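Local atomic coordinates of methyltransferase 1 (PDB entry 2I2X), a protein that transfers the methyl group of methanol to the cob(I)amide carried by its partner corrinoid protein MtaC, in the methanol pathway of methanogenesis. Residues A51-E63 with V88-V101. Residues are numbered along the deposited sequence; the frame is centred on the assembly and turned at random.
Sequences AGASKEKLIKEYE and VQQMSNNPSWGAEV
K55, L58 and Y62 of helix 55-63 pack along W97, E100 and V101 of helix 95-101 in a helix–helix contact on the outside of the TIM barrel, between helices that flank strand 80-86 in sequence; the preceding short helix 89-93 adds M91. The two axes run 31° from parallel, 9.9 Å apart, in keeping with successive helices of a β/α barrel. The example illustrates a graded interface. Toward the barrel, V101 CG1 presses on Y62 CD2 at 3.4 Å, while M91 SD meets the tyrosine ring obliquely, 4.8 Å from its centroid, in a Met-aromatic contact. Midway, L58 CD2 reaches the edge of the W97 indole and touches M91 CG. Farther out, K55 CD lies over the five-membered ring of W97, 3.6 Å from its centroid, a CH-pi contact; N94 ND2 is above the opposite face. The lysine chain then bends at chi3 (82°), and K55 NZ donates to both E100 OE1 and OE2 (2.7 Å each) from their syn sides, 30° out of the carboxylate plane. Replacing W97 with an alanine would probably leave the K55 methylenes without their flat support and the ammonium freer to swing from E100. Apolar packing thus grades outward into a bidentate salt bridge whose lysine is probably steadied by the indole face.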
loop_
_atom_site.group_PDB
_atom_site.type_symbol
_atom_site.label_atom_id
_atom_site.label_comp_id
_atom_site.label_asym_id
_atom_site.label_seq_id
_atom_site.Cartn_x
_atom_site.Cartn_y
_atom_site.Cartn_z
ATOM N N ALA A 51 -10.908 12.855 12.651
ATOM C CA ALA A 51 -11.462 11.897 13.615
ATOM C C ALA A 51 -11.095 12.247 15.062
ATOM O O ALA A 51 -11.756 11.812 15.996
ATOM C CB ALA A 51 -11.060 10.456 13.272
ATOM N N GLY A 52 -10.055 13.047 15.244
ATOM C CA GLY A 52 -9.666 13.478 16.575
ATOM C C GLY A 52 -10.487 14.607 17.200
ATOM O O GLY A 52 -10.260 14.953 18.358
ATOM N N ALA A 53 -11.438 15.189 16.461
ATOM C CA ALA A 53 -12.296 16.248 17.029
ATOM C C ALA A 53 -12.913 15.822 18.372
ATOM O O ALA A 53 -12.517 16.323 19.427
ATOM C CB ALA A 53 -13.390 16.687 16.034
ATOM N N SER A 54 -13.841 14.872 18.328
ATOM C CA SER A 54 -14.516 14.381 19.517
ATOM C C SER A 54 -14.235 12.907 19.708
ATOM O O SER A 54 -13.874 12.212 18.759
ATOM C CB SER A 54 -16.022 14.562 19.363
ATOM O OG SER A 54 -16.525 13.758 18.299
ATOM N N LYS A 55 -14.455 12.435 20.929
ATOM C CA LYS A 55 -14.390 11.030 21.255
ATOM C C LYS A 55 -15.264 10.169 20.357
ATOM O O LYS A 55 -14.887 9.063 19.986
ATOM C CB LYS A 55 -14.808 10.827 22.695
ATOM C CG LYS A 55 -14.606 9.424 23.181
ATOM C CD LYS A 55 -14.927 9.288 24.632
ATOM C CE LYS A 55 -16.406 9.120 24.841
ATOM N NZ LYS A 55 -16.593 8.423 26.118
ATOM N N GLU A 56 -16.427 10.675 19.985
ATOM C CA GLU A 56 -17.392 9.858 19.259
ATOM C C GLU A 56 -16.970 9.642 17.794
ATOM O O GLU A 56 -17.153 8.555 17.236
ATOM C CB GLU A 56 -18.799 10.459 19.375
ATOM C CG GLU A 56 -19.404 10.413 20.824
ATOM C CD GLU A 56 -18.630 11.242 21.942
ATOM O OE1 GLU A 56 -18.090 12.375 21.687
ATOM O OE2 GLU A 56 -18.591 10.734 23.099
ATOM N N LYS A 57 -16.401 10.682 17.193
ATOM C CA LYS A 57 -15.846 10.604 15.844
ATOM C C LYS A 57 -14.653 9.639 15.809
ATOM O O LYS A 57 -14.486 8.903 14.841
ATOM C CB LYS A 57 -15.426 11.992 15.341
ATOM C CG LYS A 57 -16.553 12.842 14.753
ATOM C CD LYS A 57 -16.237 14.346 14.858
ATOM C CE LYS A 57 -17.152 15.177 13.944
ATOM N NZ LYS A 57 -16.859 16.650 14.002
ATOM N N LEU A 58 -13.845 9.654 16.872
ATOM C CA LEU A 58 -12.717 8.755 17.025
ATOM C C LEU A 58 -13.133 7.288 17.121
ATOM O O LEU A 58 -12.627 6.443 16.380
ATOM C CB LEU A 58 -11.930 9.152 18.263
ATOM C CG LEU A 58 -10.480 8.700 18.299
ATOM C CD1 LEU A 58 -9.766 8.998 16.984
ATOM C CD2 LEU A 58 -9.756 9.351 19.467
ATOM N N ILE A 59 -14.047 7.002 18.045
ATOM C CA ILE A 59 -14.661 5.686 18.191
ATOM C C ILE A 59 -15.256 5.218 16.863
ATOM O O ILE A 59 -15.099 4.065 16.463
ATOM C CB ILE A 59 -15.755 5.705 19.285
ATOM C CG1 ILE A 59 -15.105 5.808 20.671
ATOM C CG2 ILE A 59 -16.658 4.476 19.170
ATOM C CD1 ILE A 59 -16.073 6.067 21.854
ATOM N N LYS A 60 -15.903 6.136 16.169
ATOM C CA LYS A 60 -16.493 5.852 14.871
ATOM C C LYS A 60 -15.444 5.422 13.826
ATOM O O LYS A 60 -15.615 4.404 13.155
ATOM C CB LYS A 60 -17.316 7.065 14.397
ATOM C CG LYS A 60 -18.084 6.853 13.127
ATOM C CD LYS A 60 -19.002 5.670 13.241
ATOM C CE LYS A 60 -19.837 5.502 11.972
ATOM N NZ LYS A 60 -20.707 4.284 12.100
ATOM N N GLU A 61 -14.371 6.197 13.703
ATOM C CA GLU A 61 -13.303 5.906 12.757
ATOM C C GLU A 61 -12.725 4.500 13.013
ATOM O O GLU A 61 -12.548 3.722 12.064
ATOM C CB GLU A 61 -12.220 6.981 12.830
ATOM C CG GLU A 61 -11.086 6.839 11.841
ATOM C CD GLU A 61 -11.289 7.684 10.587
ATOM O OE1 GLU A 61 -12.453 7.758 10.106
ATOM O OE2 GLU A 61 -10.286 8.269 10.073
ATOM N N TYR A 62 -12.474 4.179 14.288
ATOM C CA TYR A 62 -11.948 2.877 14.660
ATOM C C TYR A 62 -12.938 1.753 14.382
ATOM O O TYR A 62 -12.534 0.636 14.043
ATOM C CB TYR A 62 -11.469 2.841 16.121
ATOM C CG TYR A 62 -10.145 3.529 16.356
ATOM C CD1 TYR A 62 -8.966 3.036 15.792
ATOM C CD2 TYR A 62 -10.063 4.645 17.174
ATOM C CE1 TYR A 62 -7.725 3.659 16.022
ATOM C CE2 TYR A 62 -8.842 5.292 17.418
ATOM C CZ TYR A 62 -7.669 4.793 16.835
ATOM O OH TYR A 62 -6.475 5.431 17.070
ATOM N N GLU A 63 -14.228 2.039 14.523
ATOM C CA GLU A 63 -15.241 1.072 14.115
ATOM C C GLU A 63 -15.167 0.810 12.626
ATOM O O GLU A 63 -15.316 -0.327 12.181
ATOM C CB GLU A 63 -16.637 1.523 14.511
ATOM C CG GLU A 63 -16.892 1.253 15.970
ATOM C CD GLU A 63 -18.280 1.624 16.438
ATOM O OE1 GLU A 63 -18.821 2.658 16.015
ATOM O OE2 GLU A 63 -18.825 0.877 17.268
ATOM N N VAL A 88 -3.575 7.401 19.730
ATOM C CA VAL A 88 -3.326 8.847 19.622
ATOM C C VAL A 88 -3.238 9.376 21.059
ATOM O O VAL A 88 -3.819 8.787 21.976
ATOM C CB VAL A 88 -4.442 9.619 18.857
ATOM C CG1 VAL A 88 -4.524 9.173 17.408
ATOM C CG2 VAL A 88 -5.771 9.480 19.558
ATOM N N GLN A 89 -2.540 10.488 21.264
ATOM C CA GLN A 89 -2.185 10.919 22.631
ATOM C C GLN A 89 -3.422 11.057 23.511
ATOM O O GLN A 89 -3.397 10.694 24.705
ATOM C CB GLN A 89 -1.359 12.212 22.616
ATOM C CG GLN A 89 -2.079 13.432 21.996
ATOM C CD GLN A 89 -3.097 14.101 22.952
ATOM O OE1 GLN A 89 -3.040 13.938 24.193
ATOM N NE2 GLN A 89 -4.042 14.846 22.370
ATOM N N GLN A 90 -4.509 11.541 22.911
ATOM C CA GLN A 90 -5.722 11.806 23.668
ATOM C C GLN A 90 -6.360 10.556 24.236
ATOM O O GLN A 90 -7.050 10.632 25.249
ATOM C CB GLN A 90 -6.738 12.652 22.878
ATOM C CG GLN A 90 -7.215 12.045 21.573
ATOM C CD GLN A 90 -6.604 12.713 20.333
ATOM O OE1 GLN A 90 -5.374 12.812 20.171
ATOM N NE2 GLN A 90 -7.480 13.156 19.436
ATOM N N MET A 91 -6.088 9.408 23.618
ATOM C CA MET A 91 -6.625 8.129 24.102
ATOM C C MET A 91 -5.929 7.635 25.366
ATOM O O MET A 91 -6.453 6.774 26.084
ATOM C CB MET A 91 -6.509 7.060 23.026
ATOM C CG MET A 91 -7.487 7.260 21.887
ATOM S SD MET A 91 -7.052 6.348 20.407
ATOM C CE MET A 91 -7.209 4.646 20.978
ATOM N N SER A 92 -4.736 8.163 25.606
ATOM C CA SER A 92 -3.940 7.729 26.728
ATOM C C SER A 92 -4.068 8.715 27.877
ATOM O O SER A 92 -4.147 8.299 29.025
ATOM C CB SER A 92 -2.474 7.587 26.319
ATOM O OG SER A 92 -2.306 6.500 25.452
ATOM N N ASN A 93 -4.086 10.010 27.545
ATOM C CA ASN A 93 -4.278 11.096 28.511
ATOM C C ASN A 93 -5.643 11.078 29.173
ATOM O O ASN A 93 -5.781 11.510 30.310
ATOM C CB ASN A 93 -3.996 12.455 27.876
ATOM C CG ASN A 93 -2.502 12.698 27.661
ATOM O OD1 ASN A 93 -1.704 12.616 28.599
ATOM N ND2 ASN A 93 -2.117 12.972 26.419
ATOM N N ASN A 94 -6.634 10.543 28.466
ATOM C CA ASN A 94 -7.957 10.264 29.023
ATOM C C ASN A 94 -8.181 8.771 28.946
ATOM O O ASN A 94 -8.719 8.269 27.947
ATOM C CB ASN A 94 -9.047 10.994 28.239
ATOM C CG ASN A 94 -8.713 12.458 28.010
ATOM O OD1 ASN A 94 -8.841 13.289 28.922
ATOM N ND2 ASN A 94 -8.263 12.788 26.795
ATOM N N PRO A 95 -7.760 8.042 29.987
ATOM C CA PRO A 95 -7.850 6.570 29.930
ATOM C C PRO A 95 -9.164 5.984 29.361
ATOM O O PRO A 95 -9.124 4.995 28.628
ATOM C CB PRO A 95 -7.629 6.145 31.387
ATOM C CG PRO A 95 -6.755 7.234 31.940
ATOM C CD PRO A 95 -7.169 8.514 31.253
ATOM N N SER A 96 -10.304 6.580 29.678
ATOM C CA SER A 96 -11.590 6.002 29.279
ATOM C C SER A 96 -11.796 6.081 27.739
ATOM O O SER A 96 -12.520 5.290 27.166
ATOM C CB SER A 96 -12.747 6.653 30.049
ATOM O OG SER A 96 -12.914 8.022 29.657
ATOM N N TRP A 97 -11.130 7.028 27.088
ATOM C CA TRP A 97 -11.132 7.098 25.623
ATOM C C TRP A 97 -10.547 5.832 24.987
ATOM O O TRP A 97 -11.201 5.158 24.185
ATOM C CB TRP A 97 -10.365 8.324 25.143
ATOM C CG TRP A 97 -11.110 9.633 25.288
ATOM C CD1 TRP A 97 -11.831 10.068 26.375
ATOM C CD2 TRP A 97 -11.172 10.684 24.321
ATOM N NE1 TRP A 97 -12.354 11.305 26.125
ATOM C CE2 TRP A 97 -11.965 11.712 24.873
ATOM C CE3 TRP A 97 -10.656 10.847 23.024
ATOM C CZ2 TRP A 97 -12.250 12.897 24.176
ATOM C CZ3 TRP A 97 -10.935 12.036 22.335
ATOM C CH2 TRP A 97 -11.734 13.038 22.914
ATOM N N GLY A 98 -9.325 5.498 25.352
ATOM C CA GLY A 98 -8.732 4.257 24.909
ATOM C C GLY A 98 -9.577 3.054 25.280
ATOM O O GLY A 98 -9.732 2.141 24.473
ATOM N N ALA A 99 -10.140 3.046 26.489
ATOM C CA ALA A 99 -10.988 1.921 26.909
ATOM C C ALA A 99 -12.182 1.737 25.965
ATOM O O ALA A 99 -12.553 0.623 25.618
ATOM C CB ALA A 99 -11.473 2.127 28.324
ATOM N N GLU A 100 -12.776 2.845 25.555
ATOM C CA GLU A 100 -14.000 2.783 24.810
ATOM C C GLU A 100 -13.744 2.448 23.350
ATOM O O GLU A 100 -14.542 1.751 22.729
ATOM C CB GLU A 100 -14.795 4.075 24.960
ATOM C CG GLU A 100 -15.548 4.149 26.265
ATOM C CD GLU A 100 -16.292 5.465 26.429
ATOM O OE1 GLU A 100 -17.121 5.824 25.545
ATOM O OE2 GLU A 100 -16.047 6.137 27.458
ATOM N N VAL A 101 -12.628 2.916 22.812
ATOM C CA VAL A 101 -12.199 2.416 21.518
ATOM C C VAL A 101 -11.965 0.898 21.603
ATOM O O VAL A 101 -12.423 0.139 20.747
ATOM C CB VAL A 101 -10.949 3.147 20.997
ATOM C CG1 VAL A 101 -10.419 2.472 19.726
ATOM C CG2 VAL A 101 -11.249 4.631 20.760
#